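Tryptophanyl-tRNA synthetase (Thermus thermophilus, PDB 2EL7) attaches L-tryptophan to its cognate tRNA at the expense of ATP, as a homodimeric class I aminoacyl-tRNA synthetase. Local coordinates at the interface of chains A and B. Sequence-based numbering; all coordinates share one arbitrary frame. Chains: chain A/B, Tryptophanyl-tRNA synthetase.

The interface of chains A and B. Residues chain A 96, 169, 324-327; chain B 47, 53, 55, 58.
B:Tyr53 reaches across the subunit boundary of the homodimer and gives its phenolic OH to the main-chain carbonyl A:Val325 O, 2.9 Å away. The hydroxyl lies in the carbonyl plane on a lone pair, with a C=O...O angle of 126°, and the acceptor lies in turn in the plane of the phenol ring, at its edge. Tyrosine suits this place because a long, flat side chain can carry a donor to a backbone oxygen just past the end of helix 296-324 while its ring stays among apolar groups. Within chain B, B:Pro55 CD covers one ring face and B:Leu47 CD2 the other, both toward the rim, which should limit tilting of the ring.

A second polar link is made by water 1, which bridges two backbone oxygens, at 3.1 Å from A:Gly326 O and 2.8 Å from B:Pro55 O. A:Gly326 has a positive phi of 84°, a conformation that glycine adopts easily, and without a side chain its backbone can lie close against B:Pro55 and the start of helix 58-71.

Apolar contacts lie beside these polar links. The ring of A:Phe169, at the end of helix 153-169, presents its edge to B:Pro55: B:Pro55 CG lies in the ring plane, 3.7 Å from A:Phe169 CE2, and the compact, rigid proline ring offers a firm surface there. A:Val325 CG2 caps one face of the phenylalanine over its centre, a packing within chain A that should help to hold the aromatic group in place. The other valine branch, A:Val325 CG1, meets B:Leu47 CD1 at 3.9 Å, the two side chains crossing at about a right angle. With CG anti to its backbone N (chi1 -174°), B:Leu58 runs alongside A:Leu327, pointing the same way. The leucines suit this place because their branched ends can bring methyl groups together: A:Leu327 CD1 touches B:Leu58 CD2 at 3.8 Å.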
# COMPACT_ATOMS: atom_id res chain seq x y z
N VAL A 96 -6.69 2.18 -0.49
CA VAL A 96 -8.00 2.83 -0.42
C VAL A 96 -8.00 3.83 0.71
O VAL A 96 -8.31 5.00 0.51
CB VAL A 96 -9.17 1.81 -0.22
CG1 VAL A 96 -10.51 2.56 -0.16
CG2 VAL A 96 -9.20 0.82 -1.39
N PHE A 169 -19.41 5.35 1.22
CA PHE A 169 -19.76 4.18 0.43
C PHE A 169 -20.82 3.25 0.99
O PHE A 169 -21.14 2.27 0.33
CB PHE A 169 -18.50 3.35 0.12
CG PHE A 169 -17.33 4.17 -0.37
CD1 PHE A 169 -16.22 4.39 0.46
CD2 PHE A 169 -17.34 4.73 -1.65
CE1 PHE A 169 -15.14 5.15 0.02
CE2 PHE A 169 -16.25 5.50 -2.10
CZ PHE A 169 -15.15 5.71 -1.27
N LYS A 324 -18.10 -1.60 -3.33
CA LYS A 324 -18.63 -0.33 -2.85
C LYS A 324 -17.85 0.87 -3.35
O LYS A 324 -18.39 1.96 -3.49
CB LYS A 324 -18.68 -0.32 -1.32
CG LYS A 324 -19.75 -1.25 -0.73
CD LYS A 324 -19.93 -1.05 0.77
CE LYS A 324 -21.01 -1.95 1.31
NZ LYS A 324 -20.90 -2.14 2.78
N VAL A 325 -16.57 0.68 -3.60
CA VAL A 325 -15.69 1.73 -4.11
C VAL A 325 -15.98 1.89 -5.61
O VAL A 325 -15.55 2.84 -6.24
CB VAL A 325 -14.21 1.31 -3.82
CG1 VAL A 325 -13.30 1.58 -5.00
CG2 VAL A 325 -13.73 1.99 -2.55
N GLY A 326 -16.73 0.94 -6.16
CA GLY A 326 -17.10 1.00 -7.56
C GLY A 326 -16.13 0.48 -8.61
O GLY A 326 -16.20 0.91 -9.77
N LEU A 327 -15.24 -0.44 -8.23
CA LEU A 327 -14.27 -0.96 -9.18
C LEU A 327 -14.92 -1.90 -10.18
O LEU A 327 -15.96 -2.50 -9.88
CB LEU A 327 -13.16 -1.73 -8.44
CG LEU A 327 -11.86 -1.04 -8.02
CD1 LEU A 327 -12.06 0.43 -7.82
CD2 LEU A 327 -11.34 -1.72 -6.76
N LEU B 47 -9.30 7.14 -7.50
CA LEU B 47 -9.54 7.44 -6.09
C LEU B 47 -8.74 8.59 -5.44
O LEU B 47 -9.13 9.08 -4.37
CB LEU B 47 -9.35 6.16 -5.24
CG LEU B 47 -10.05 4.85 -5.63
CD1 LEU B 47 -10.31 4.05 -4.37
CD2 LEU B 47 -11.37 5.08 -6.32
N TYR B 53 -14.38 12.13 -7.50
CA TYR B 53 -14.54 10.97 -8.39
C TYR B 53 -15.94 10.39 -8.13
O TYR B 53 -16.59 10.77 -7.15
CB TYR B 53 -13.40 9.97 -8.12
CG TYR B 53 -13.74 8.75 -7.31
CD1 TYR B 53 -14.18 7.58 -7.94
CD2 TYR B 53 -13.59 8.74 -5.93
CE1 TYR B 53 -14.45 6.44 -7.21
CE2 TYR B 53 -13.86 7.60 -5.18
CZ TYR B 53 -14.30 6.44 -5.83
OH TYR B 53 -14.57 5.29 -5.12
N PRO B 55 -17.95 6.84 -7.62
CA PRO B 55 -18.01 5.38 -7.45
C PRO B 55 -19.07 4.69 -8.31
O PRO B 55 -18.88 3.55 -8.74
CB PRO B 55 -18.31 5.21 -5.96
CG PRO B 55 -17.77 6.47 -5.35
CD PRO B 55 -18.16 7.53 -6.33
N LEU B 58 -17.29 4.52 -11.99
CA LEU B 58 -15.91 4.07 -12.19
C LEU B 58 -15.83 2.78 -13.01
O LEU B 58 -14.96 2.63 -13.88
CB LEU B 58 -15.21 3.87 -10.85
CG LEU B 58 -13.72 3.54 -10.97
CD1 LEU B 58 -13.08 4.51 -11.96
CD2 LEU B 58 -13.02 3.64 -9.62
O HOH W 1 -18.97 1.79 -10.89